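Local coordinates for protein GrgF (Penicillium sp. sh18, PDB 6LZH) that probably acts as a polyketide transferase, an alpha/beta hydrolase-fold enzyme of gregatin A biosynthesis that joins two polyketide chains by a Claisen-type condensation, at residues L35-G40 with I61-Y66; S9-T14 with G23-A28; A110-C115 with A133-A138. One frame throughout, in Å; residues are numbered along the deposited sequence.

Overall arrangement
All three interactions lie in one mixed eight-stranded sheet and come in series along the chain: interaction 2, then 1, then 3. Interaction 2 pairs strand 9-14, one of the two outermost within this chain, with 20-26 in an antiparallel hairpin. Strand 62-66 is the next neighbour, through backbone bonds such as W24 N to L65 O (2.7 Å), and interaction 1 binds it to strand 32-38. Interaction 3 continues inward, strand 108-114 pairing with both 32-38 and 133-137. The centres of 1 and 2, and of 1 and 3, are about 9 Å apart; those of 2 and 3 about 18 Å. The series runs from the surface to C115, the probable active-site cysteine.

Interaction 1: residues L35-G40 with I61-Y66; sequences LIMSPG and ITCLLY
L35 pairs with C63 and I36 with L64 in parallel register, the strand axes 4.7 Å apart at closest and turned by 27°. Three backbone bonds join the strands: L35 N gives its hydrogen to T62 O, L64 N to L35 O and M37 N to L64 O. The last is nearly straight, with 171° at the hydrogen. At M37 the pairing loosens, and a water donates to both M37 O and Y66 O; its oxygen also sits over the centre of one face of the Y66 ring, 3.2 Å above the plane.

On the face of I36 and L64, I36 CG2, anti to the backbone N, reaches Y66 CE2 at 3.7 Å; L64 CD2 lies beside the same methyl. I36 and Y66 pack under L91 of helix 84-99, a buried place that suits apolar groups. On the face of L35, C63 and M37, L35 CB meets C63 SG at 4.1 Å, and I61 CG2 from the loop before the strand at 3.7 Å, while L65 CD1 comes within 3.6 Å of M37 O. The compact C63 and flexible M37 fit under helix 49-58, against F56 and A53 respectively. Strand 32-38, helix 49-58 and strand 62-66 form a beta-alpha-beta unit of the alpha/beta hydrolase fold; the first strand runs out into P39, whose side chain is about 8 Å from that of C115, the probable active-site cysteine.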
ATOM      1  N   LEU A  35       8.051  12.690  21.473  1.00 14.69           N
ATOM      2  CA  LEU A  35       8.686  12.211  20.250  1.00 17.52           C
ATOM      3  C   LEU A  35       8.537  10.700  20.158  1.00 17.67           C
ATOM      4  O   LEU A  35       8.856   9.977  21.114  1.00 14.81           O
ATOM      5  CB  LEU A  35      10.169  12.586  20.223  1.00 16.88           C
ATOM      6  CG  LEU A  35      10.912  12.415  18.904  1.00 20.78           C
ATOM      7  CD1 LEU A  35      10.421  13.427  17.893  1.00 17.70           C
ATOM      8  CD2 LEU A  35      12.416  12.583  19.137  1.00 18.45           C
ATOM      9  N   ILE A  36       8.054  10.236  19.006  1.00 15.13           N
ATOM     10  CA  ILE A  36       7.946   8.818  18.682  1.00 13.76           C
ATOM     11  C   ILE A  36       9.042   8.491  17.675  1.00 14.97           C
ATOM     12  O   ILE A  36       9.060   9.050  16.567  1.00 14.74           O
ATOM     13  CB  ILE A  36       6.558   8.469  18.119  1.00 13.95           C
ATOM     14  CG1 ILE A  36       5.457   8.883  19.100  1.00 14.05           C
ATOM     15  CG2 ILE A  36       6.489   6.979  17.782  1.00 14.57           C
ATOM     16  CD1 ILE A  36       4.055   8.687  18.549  1.00 18.36           C
ATOM     17  N   MET A  37       9.943   7.580  18.048  1.00 13.69           N
ATOM     18  CA  MET A  37      11.160   7.299  17.287  1.00 15.66           C
ATOM     19  C   MET A  37      11.067   5.943  16.594  1.00 16.17           C
ATOM     20  O   MET A  37      10.701   4.942  17.222  1.00 15.70           O
ATOM     21  CB  MET A  37      12.384   7.343  18.208  1.00 11.78           C
ATOM     22  CG  MET A  37      12.581   8.731  18.841  1.00 15.37           C
ATOM     23  SD  MET A  37      13.871   8.748  20.103  1.00 20.22           S
ATOM     24  CE  MET A  37      15.359   8.480  19.115  1.00 17.77           C
ATOM     25  N   SER A  38      11.418   5.909  15.306  1.00 11.64           N
ATOM     26  CA  SER A  38      11.300   4.715  14.480  1.00 12.88           C
ATOM     27  C   SER A  38      12.687   4.289  14.019  1.00 16.07           C
ATOM     28  O   SER A  38      13.460   5.132  13.523  1.00 12.19           O
ATOM     29  CB  SER A  38      10.407   4.969  13.242  1.00 15.94           C
ATOM     30  OG  SER A  38       9.059   5.212  13.588  1.00 16.64           O
ATOM     31  N   PRO A  39      13.027   2.995  14.131  1.00 16.20           N
ATOM     32  CA  PRO A  39      14.400   2.553  13.859  1.00 14.71           C
ATOM     33  C   PRO A  39      14.633   2.213  12.396  1.00 15.77           C
ATOM     34  O   PRO A  39      13.709   2.303  11.574  1.00 17.07           O
ATOM     35  CB  PRO A  39      14.543   1.311  14.756  1.00 16.16           C
ATOM     36  CG  PRO A  39      13.150   0.740  14.790  1.00 17.93           C
ATOM     37  CD  PRO A  39      12.195   1.921  14.711  1.00 16.32           C
ATOM     38  N   GLY A  40      15.858   1.798  12.070  1.00 20.13           N
ATOM     39  CA  GLY A  40      16.244   1.552  10.695  1.00 19.62           C
ATOM     40  C   GLY A  40      15.691   0.246  10.144  1.00 19.09           C
ATOM     41  O   GLY A  40      14.895  -0.460  10.769  1.00 19.28           O
ATOM     42  N   ILE A  61      11.977  16.257  26.424  1.00 17.60           N
ATOM     43  CA  ILE A  61      11.081  15.621  25.463  1.00 16.17           C
ATOM     44  C   ILE A  61      10.834  14.179  25.882  1.00 16.52           C
ATOM     45  O   ILE A  61      11.781  13.387  25.977  1.00 16.66           O
ATOM     46  CB  ILE A  61      11.648  15.665  24.036  1.00 16.19           C
ATOM     47  CG1 ILE A  61      11.842  17.108  23.581  1.00 17.64           C
ATOM     48  CG2 ILE A  61      10.720  14.886  23.091  1.00 15.99           C
ATOM     49  CD1 ILE A  61      12.874  17.243  22.470  1.00 21.43           C
ATOM     50  N   THR A  62       9.559  13.824  26.081  1.00 17.14           N
ATOM     51  CA  THR A  62       9.191  12.440  26.375  1.00 15.88           C
ATOM     52  C   THR A  62       9.245  11.599  25.106  1.00 17.47           C
ATOM     53  O   THR A  62       8.569  11.906  24.118  1.00 18.49           O
ATOM     54  CB  THR A  62       7.794  12.372  27.003  1.00 16.18           C
ATOM     55  OG1 THR A  62       7.816  12.993  28.293  1.00 19.11           O
ATOM     56  CG2 THR A  62       7.363  10.933  27.199  1.00 18.55           C
ATOM     57  N   CYS A  63      10.034  10.524  25.128  1.00 17.70           N
ATOM     58  CA  CYS A  63      10.259   9.724  23.932  1.00 16.36           C
ATOM     59  C   CYS A  63       9.634   8.339  24.054  1.00 19.86           C
ATOM     60  O   CYS A  63       9.695   7.697  25.111  1.00 18.16           O
ATOM     61  CB  CYS A  63      11.769   9.593  23.642  1.00 15.05           C
ATOM     62  SG  CYS A  63      12.545  11.198  23.296  1.00 20.27           S
ATOM     63  N   LEU A  64       9.001   7.911  22.961  1.00 12.15           N
ATOM     64  CA  LEU A  64       8.480   6.559  22.776  1.00 15.50           C
ATOM     65  C   LEU A  64       9.327   5.877  21.708  1.00 17.44           C
ATOM     66  O   LEU A  64       9.442   6.376  20.580  1.00 15.57           O
ATOM     67  CB  LEU A  64       7.006   6.575  22.343  1.00 15.00           C
ATOM     68  CG  LEU A  64       6.429   5.200  21.963  1.00 17.21           C
ATOM     69  CD1 LEU A  64       6.406   4.211  23.171  1.00 17.81           C
ATOM     70  CD2 LEU A  64       5.050   5.337  21.342  1.00 19.42           C
ATOM     71  N   LEU A  65       9.939   4.756  22.064  1.00 15.18           N
ATOM     72  CA  LEU A  65      10.775   3.995  21.144  1.00 17.44           C
ATOM     73  C   LEU A  65      10.231   2.579  21.122  1.00 18.72           C
ATOM     74  O   LEU A  65      10.239   1.908  22.156  1.00 23.68           O
ATOM     75  CB  LEU A  65      12.234   4.028  21.624  1.00 17.44           C
ATOM     76  CG  LEU A  65      13.310   3.255  20.900  1.00 21.59           C
ATOM     77  CD1 LEU A  65      13.229   3.572  19.430  1.00 20.79           C
ATOM     78  CD2 LEU A  65      14.703   3.602  21.483  1.00 18.99           C
ATOM     79  N   TYR A  66       9.750   2.114  19.972  1.00 18.64           N
ATOM     80  CA  TYR A  66       9.080   0.821  19.969  1.00 18.03           C
ATOM     81  C   TYR A  66       9.515  -0.061  18.808  1.00 17.01           C
ATOM     82  O   TYR A  66      10.060   0.410  17.808  1.00 18.09           O
ATOM     83  CB  TYR A  66       7.564   0.989  19.987  1.00 21.96           C
ATOM     84  CG  TYR A  66       6.878   1.543  18.757  1.00 23.52           C
ATOM     85  CD1 TYR A  66       6.630   0.735  17.648  1.00 21.77           C
ATOM     86  CD2 TYR A  66       6.396   2.842  18.744  1.00 24.87           C
ATOM     87  CE1 TYR A  66       5.966   1.216  16.552  1.00 23.43           C
ATOM     88  CE2 TYR A  66       5.710   3.346  17.642  1.00 28.90           C
ATOM     89  CZ  TYR A  66       5.497   2.524  16.547  1.00 26.55           C
ATOM     90  OH  TYR A  66       4.818   3.000  15.444  1.00 25.80           O
TER
HETATM   91  O   HOH W   1       9.018   2.721  16.322  1.00 30.94           O

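Interaction 2: residues S9-T14 with G23-A28; sequences SDVEFT and GWLFPA
V11 stands over G23 and L25 on one face of an antiparallel pair, and its branches divide the work. From CB, CG1 extends anti to the carbonyl carbon (chi1 -68°) and touches L25 CB at 3.7 Å, with L25 CD2 a little farther; the two side chains cross at about a right angle. The other branch, CG2, packs on the backbone of G23, 3.5 Å from its O. With no side chain on G23, this methyl can lie directly against the main chain.

Four backbone bonds hold the strands together. S9 and L25 exchange an N-H...O pair in both directions, and so do V11 and G23; V11 N approaches G23 O from 37° above the carbonyl plane. D10 and W24 form the non-hydrogen-bonded pair between them, with side chains on the other face. These lie side by side, pointing the same way: D10 OD1 is at the edge of the indole in its plane, 3.2 Å from W24 NE1, and the carboxylate and ring planes are 27° apart. The acidic residue suits this exposed edge, and W24 also makes cation-pi contacts with R8 and K45.

V11 rests against W97 and L25 against F98, both of helix 84-99. The whole is a twisted beta hairpin of strands 9-14 and 20-26, in which 9-14 is, within this chain, one of the two outermost strands of the alpha/beta hydrolase sheet.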
ATOM      1  N   SER A   9      10.680   3.045  30.940  1.00 22.53           N
ATOM      2  CA  SER A   9       9.602   2.110  31.246  1.00 22.50           C
ATOM      3  C   SER A   9       9.341   1.200  30.053  1.00 22.21           C
ATOM      4  O   SER A   9       9.449   1.619  28.899  1.00 22.83           O
ATOM      5  CB  SER A   9       8.283   2.834  31.585  1.00 21.54           C
ATOM      6  OG  SER A   9       8.328   3.447  32.851  1.00 27.39           O
ATOM      7  N   ASP A  10       8.999  -0.056  30.335  1.00 22.01           N
ATOM      8  CA  ASP A  10       8.472  -0.934  29.300  1.00 22.75           C
ATOM      9  C   ASP A  10       7.006  -0.588  29.086  1.00 21.13           C
ATOM     10  O   ASP A  10       6.240  -0.490  30.052  1.00 20.48           O
ATOM     11  CB  ASP A  10       8.594  -2.398  29.709  1.00 23.05           C
ATOM     12  CG  ASP A  10      10.021  -2.892  29.766  1.00 26.14           C
ATOM     13  OD1 ASP A  10      10.969  -2.186  29.362  1.00 27.19           O
ATOM     14  OD2 ASP A  10      10.193  -4.031  30.219  1.00 28.59           O
ATOM     15  N   VAL A  11       6.605  -0.410  27.829  1.00 20.46           N
ATOM     16  CA  VAL A  11       5.232  -0.049  27.500  1.00 17.19           C
ATOM     17  C   VAL A  11       4.778  -0.901  26.318  1.00 19.04           C
ATOM     18  O   VAL A  11       5.583  -1.467  25.573  1.00 15.41           O
ATOM     19  CB  VAL A  11       5.068   1.460  27.162  1.00 16.63           C
ATOM     20  CG1 VAL A  11       5.288   2.342  28.383  1.00 23.34           C
ATOM     21  CG2 VAL A  11       6.027   1.875  26.012  1.00 17.11           C
ATOM     22  N   GLU A  12       3.461  -0.995  26.154  1.00 18.02           N
ATOM     23  CA  GLU A  12       2.907  -1.610  24.961  1.00 19.47           C
ATOM     24  C   GLU A  12       1.610  -0.904  24.597  1.00 22.37           C
ATOM     25  O   GLU A  12       0.984  -0.240  25.425  1.00 17.77           O
ATOM     26  CB  GLU A  12       2.698  -3.125  25.136  1.00 24.99           C
ATOM     27  CG  GLU A  12       2.153  -3.564  26.461  1.00 25.85           C
ATOM     28  CD  GLU A  12       1.997  -5.081  26.560  1.00 27.65           C
ATOM     29  OE1 GLU A  12       3.012  -5.806  26.484  1.00 32.86           O
ATOM     30  OE2 GLU A  12       0.850  -5.531  26.722  1.00 34.64           O
ATOM     31  N   PHE A  13       1.239  -1.008  23.325  1.00 17.35           N
ATOM     32  CA  PHE A  13      -0.003  -0.397  22.879  1.00 20.06           C
ATOM     33  C   PHE A  13      -0.548  -1.233  21.734  1.00 21.04           C
ATOM     34  O   PHE A  13       0.178  -2.029  21.125  1.00 20.90           O
ATOM     35  CB  PHE A  13       0.185   1.079  22.468  1.00 18.75           C
ATOM     36  CG  PHE A  13       1.143   1.283  21.292  1.00 20.55           C
ATOM     37  CD1 PHE A  13       2.527   1.327  21.498  1.00 20.17           C
ATOM     38  CD2 PHE A  13       0.653   1.451  20.000  1.00 23.19           C
ATOM     39  CE1 PHE A  13       3.408   1.527  20.430  1.00 17.24           C
ATOM     40  CE2 PHE A  13       1.516   1.655  18.919  1.00 20.02           C
ATOM     41  CZ  PHE A  13       2.897   1.693  19.134  1.00 23.12           C
ATOM     42  N   THR A  14      -1.843  -1.061  21.468  1.00 19.75           N
ATOM     43  CA  THR A  14      -2.575  -1.904  20.528  1.00 22.56           C
ATOM     44  C   THR A  14      -2.770  -1.176  19.201  1.00 19.15           C
ATOM     45  O   THR A  14      -3.011   0.035  19.176  1.00 19.03           O
ATOM     46  CB  THR A  14      -3.928  -2.304  21.129  1.00 24.47           C
ATOM     47  OG1 THR A  14      -3.707  -2.861  22.439  1.00 25.10           O
ATOM     48  CG2 THR A  14      -4.629  -3.351  20.269  1.00 25.85           C
ATOM     49  N   GLY A  23       7.604  -1.447  23.504  1.00 16.45           N
ATOM     50  CA  GLY A  23       8.696  -0.520  23.412  1.00 19.33           C
ATOM     51  C   GLY A  23       9.030   0.086  24.750  1.00 19.41           C
ATOM     52  O   GLY A  23       8.681  -0.446  25.811  1.00 15.36           O
ATOM     53  N   TRP A  24       9.703   1.221  24.668  1.00 16.91           N
ATOM     54  CA  TRP A  24      10.265   1.900  25.819  1.00 19.76           C
ATOM     55  C   TRP A  24       9.769   3.328  25.830  1.00 18.24           C
ATOM     56  O   TRP A  24       9.749   3.995  24.794  1.00 17.90           O
ATOM     57  CB  TRP A  24      11.800   1.910  25.784  1.00 19.63           C
ATOM     58  CG  TRP A  24      12.435   0.592  26.062  1.00 19.88           C
ATOM     59  CD1 TRP A  24      11.993  -0.366  26.934  1.00 21.43           C
ATOM     60  CD2 TRP A  24      13.644   0.086  25.487  1.00 17.17           C
ATOM     61  NE1 TRP A  24      12.846  -1.437  26.925  1.00 20.27           N
ATOM     62  CE2 TRP A  24      13.868  -1.188  26.044  1.00 20.15           C
ATOM     63  CE3 TRP A  24      14.553   0.583  24.540  1.00 18.44           C
ATOM     64  CZ2 TRP A  24      14.971  -1.974  25.700  1.00 23.86           C
ATOM     65  CZ3 TRP A  24      15.648  -0.197  24.199  1.00 23.81           C
ATOM     66  CH2 TRP A  24      15.847  -1.466  24.780  1.00 22.28           C
ATOM     67  N   LEU A  25       9.398   3.790  27.015  1.00 17.85           N
ATOM     68  CA  LEU A  25       9.002   5.163  27.252  1.00 18.33           C
ATOM     69  C   LEU A  25      10.097   5.839  28.068  1.00 21.80           C
ATOM     70  O   LEU A  25      10.482   5.327  29.123  1.00 18.25           O
ATOM     71  CB  LEU A  25       7.666   5.195  27.996  1.00 19.89           C
ATOM     72  CG  LEU A  25       7.106   6.555  28.396  1.00 23.51           C
ATOM     73  CD1 LEU A  25       6.772   7.348  27.163  1.00 24.87           C
ATOM     74  CD2 LEU A  25       5.861   6.358  29.271  1.00 29.65           C
ATOM     75  N   PHE A  26      10.611   6.971  27.571  1.00 18.89           N
ATOM     76  CA  PHE A  26      11.597   7.795  28.279  1.00 19.22           C
ATOM     77  C   PHE A  26      10.904   9.076  28.740  1.00 19.56           C
ATOM     78  O   PHE A  26      10.853  10.073  27.995  1.00 16.40           O
ATOM     79  CB  PHE A  26      12.811   8.118  27.395  1.00 17.81           C
ATOM     80  CG  PHE A  26      13.575   6.898  26.919  1.00 19.05           C
ATOM     81  CD1 PHE A  26      13.086   6.116  25.873  1.00 18.83           C
ATOM     82  CD2 PHE A  26      14.782   6.529  27.517  1.00 18.42           C
ATOM     83  CE1 PHE A  26      13.783   4.992  25.437  1.00 19.72           C
ATOM     84  CE2 PHE A  26      15.491   5.420  27.067  1.00 19.46           C
ATOM     85  CZ  PHE A  26      14.990   4.653  26.035  1.00 19.65           C
ATOM     86  N   PRO A  27      10.331   9.095  29.947  1.00 18.64           N
ATOM     87  CA  PRO A  27       9.533  10.251  30.365  1.00 19.89           C
ATOM     88  C   PRO A  27      10.391  11.451  30.706  1.00 22.61           C
ATOM     89  O   PRO A  27      11.412  11.338  31.389  1.00 24.45           O
ATOM     90  CB  PRO A  27       8.790   9.740  31.609  1.00 21.85           C
ATOM     91  CG  PRO A  27       9.609   8.606  32.093  1.00 20.35           C
ATOM     92  CD  PRO A  27      10.174   7.955  30.866  1.00 18.58           C
ATOM     93  N   ALA A  28       9.955  12.612  30.225  1.00 19.68           N
ATOM     94  CA  ALA A  28      10.507  13.872  30.691  1.00 21.38           C
ATOM     95  C   ALA A  28      10.049  14.134  32.125  1.00 24.36           C
ATOM     96  O   ALA A  28       9.123  13.498  32.631  1.00 22.91           O
ATOM     97  CB  ALA A  28      10.070  15.026  29.796  1.00 21.83           C
TER

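Interaction 3: residues A110-C115 with A133-A138; sequences ALWGLC and AAIAVA
W112 lays its indole against V137, whose CG2 lies 3.4 Å above one face, offset toward the rim, nearest W112 CZ2. CG is anti to the backbone N (chi1 -178°), and chi2 of 109° turns the indole toward V137 and I135. W112 CD1 meets I135 CG2 at 3.8 Å, the side chains crossing obliquely, and NE1 makes a hydrogen bond to Q284 OE1. An alanine here would probably leave I135 CG2 and V137 CG2 without their aromatic partner and Q284 without the indole donor. L114 CD1 packs on V137 CG1 at 3.7 Å.

The parallel strands, with axes 6° apart, are joined by five backbone bonds: L111 N to A133 O, I135 N to L111 O, G113 N to I135 O, V137 N to G113 O, and C115 N to V137 O. On the opposite face L111 packs on T121 and A124, A134 on A125 and A136 on L122, all of helix 116-127; the small alanines suit close packing, and G113 adds no side chain there.

C115, at the N-cap of that helix, has the strained backbone of a nucleophile elbow, consistent with its probable active-site role; its side chain is about 3 Å from that of H269, and A138 touches both H269 and D240. Strand 108-114 lies between 32-38 and 133-137, with helix 116-127 against one face and helix 277-292 against the other, where F287 and L288 meet I135.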
ATOM      1  N   ALA A 110       5.885  14.950  18.111  1.00 15.73           N
ATOM      2  CA  ALA A 110       6.689  14.900  16.901  1.00 17.02           C
ATOM      3  C   ALA A 110       7.037  13.450  16.559  1.00 12.83           C
ATOM      4  O   ALA A 110       6.963  12.552  17.398  1.00 16.94           O
ATOM      5  CB  ALA A 110       7.956  15.752  17.071  1.00 16.78           C
ATOM      6  N   LEU A 111       7.367  13.219  15.293  1.00 13.99           N
ATOM      7  CA  LEU A 111       7.840  11.929  14.819  1.00 15.14           C
ATOM      8  C   LEU A 111       9.293  12.069  14.394  1.00 15.32           C
ATOM      9  O   LEU A 111       9.673  13.085  13.804  1.00 15.71           O
ATOM     10  CB  LEU A 111       7.008  11.436  13.627  1.00 12.19           C
ATOM     11  CG  LEU A 111       5.494  11.293  13.826  1.00 13.68           C
ATOM     12  CD1 LEU A 111       4.852  10.752  12.539  1.00 11.28           C
ATOM     13  CD2 LEU A 111       5.205  10.390  15.030  1.00 10.16           C
ATOM     14  N   TRP A 112      10.082  11.029  14.646  1.00 13.09           N
ATOM     15  CA  TRP A 112      11.502  11.014  14.315  1.00 13.27           C
ATOM     16  C   TRP A 112      11.828   9.627  13.790  1.00 12.36           C
ATOM     17  O   TRP A 112      11.388   8.631  14.357  1.00 13.78           O
ATOM     18  CB  TRP A 112      12.337  11.346  15.564  1.00 13.26           C
ATOM     19  CG  TRP A 112      13.852  11.423  15.442  1.00 12.47           C
ATOM     20  CD1 TRP A 112      14.625  12.564  15.495  1.00 15.91           C
ATOM     21  CD2 TRP A 112      14.765  10.330  15.356  1.00 13.40           C
ATOM     22  NE1 TRP A 112      15.962  12.241  15.393  1.00 12.59           N
ATOM     23  CE2 TRP A 112      16.077  10.877  15.311  1.00 15.33           C
ATOM     24  CE3 TRP A 112      14.609   8.940  15.291  1.00 14.97           C
ATOM     25  CZ2 TRP A 112      17.219  10.075  15.215  1.00 15.36           C
ATOM     26  CZ3 TRP A 112      15.754   8.143  15.185  1.00 16.88           C
ATOM     27  CH2 TRP A 112      17.031   8.712  15.153  1.00 14.34           C
ATOM     28  N   GLY A 113      12.590   9.543  12.718  1.00 13.83           N
ATOM     29  CA  GLY A 113      12.901   8.242  12.146  1.00 11.40           C
ATOM     30  C   GLY A 113      14.277   8.218  11.531  1.00 13.05           C
ATOM     31  O   GLY A 113      14.718   9.197  10.919  1.00 13.59           O
ATOM     32  N   LEU A 114      14.949   7.069  11.663  1.00 11.37           N
ATOM     33  CA  LEU A 114      16.261   6.841  11.070  1.00 14.51           C
ATOM     34  C   LEU A 114      16.137   5.794   9.967  1.00 15.60           C
ATOM     35  O   LEU A 114      15.524   4.741  10.162  1.00 14.12           O
ATOM     36  CB  LEU A 114      17.261   6.368  12.134  1.00 13.29           C
ATOM     37  CG  LEU A 114      18.628   5.909  11.624  1.00 16.81           C
ATOM     38  CD1 LEU A 114      19.422   7.078  10.989  1.00 18.38           C
ATOM     39  CD2 LEU A 114      19.427   5.284  12.746  1.00 16.63           C
ATOM     40  N   CYS A 115      16.715   6.084   8.806  1.00 16.71           N
ATOM     41  CA  CYS A 115      16.825   5.112   7.709  1.00 16.46           C
ATOM     42  C   CYS A 115      15.412   4.720   7.284  1.00 16.60           C
ATOM     43  O   CYS A 115      14.619   5.608   6.923  1.00 15.63           O
ATOM     44  CB  CYS A 115      17.739   3.967   8.179  1.00 17.44           C
ATOM     45  SG  CYS A 115      17.960   2.606   6.967  1.00 22.27           S
ATOM     46  N   ALA A 133       5.319  17.926  14.185  1.00 16.59           N
ATOM     47  CA  ALA A 133       6.596  18.087  13.489  1.00 17.17           C
ATOM     48  C   ALA A 133       7.149  16.701  13.203  1.00 13.68           C
ATOM     49  O   ALA A 133       6.817  15.740  13.893  1.00 16.59           O
ATOM     50  CB  ALA A 133       7.601  18.909  14.322  1.00 13.63           C
ATOM     51  N   ALA A 134       8.003  16.610  12.179  1.00 12.28           N
ATOM     52  CA  ALA A 134       8.575  15.332  11.782  1.00 11.88           C
ATOM     53  C   ALA A 134      10.037  15.528  11.418  1.00 15.92           C
ATOM     54  O   ALA A 134      10.379  16.511  10.755  1.00 14.95           O
ATOM     55  CB  ALA A 134       7.826  14.716  10.587  1.00 11.00           C
ATOM     56  N   ILE A 135      10.893  14.588  11.845  1.00 12.33           N
ATOM     57  CA  ILE A 135      12.317  14.591  11.506  1.00 10.25           C
ATOM     58  C   ILE A 135      12.679  13.253  10.876  1.00 15.34           C
ATOM     59  O   ILE A 135      12.438  12.195  11.475  1.00 11.77           O
ATOM     60  CB  ILE A 135      13.202  14.838  12.742  1.00 11.58           C
ATOM     61  CG1 ILE A 135      12.867  16.191  13.396  1.00 11.67           C
ATOM     62  CG2 ILE A 135      14.697  14.726  12.335  1.00 13.76           C
ATOM     63  CD1 ILE A 135      13.512  16.355  14.815  1.00 15.06           C
ATOM     64  N   ALA A 136      13.282  13.299   9.683  1.00 11.05           N
ATOM     65  CA  ALA A 136      13.775  12.105   9.005  1.00 16.42           C
ATOM     66  C   ALA A 136      15.296  12.175   8.919  1.00 15.54           C
ATOM     67  O   ALA A 136      15.848  13.121   8.351  1.00 16.13           O
ATOM     68  CB  ALA A 136      13.157  11.968   7.607  1.00 15.69           C
ATOM     69  N   VAL A 137      15.968  11.185   9.493  1.00 12.42           N
ATOM     70  CA  VAL A 137      17.424  11.105   9.478  1.00 14.83           C
ATOM     71  C   VAL A 137      17.850  10.010   8.515  1.00 13.07           C
ATOM     72  O   VAL A 137      17.489   8.840   8.700  1.00 13.66           O
ATOM     73  CB  VAL A 137      17.986  10.837  10.881  1.00 11.15           C
ATOM     74  CG1 VAL A 137      19.487  10.733  10.797  1.00 12.50           C
ATOM     75  CG2 VAL A 137      17.535  11.922  11.869  1.00 14.17           C
ATOM     76  N   ALA A 138      18.656  10.389   7.502  1.00 16.87           N
ATOM     77  CA  ALA A 138      19.129   9.515   6.445  1.00 14.72           C
ATOM     78  C   ALA A 138      18.030   8.573   5.942  1.00 17.95           C
ATOM     79  O   ALA A 138      18.230   7.349   5.936  1.00 18.28           O
ATOM     80  CB  ALA A 138      20.351   8.732   6.923  1.00 14.68           C
TER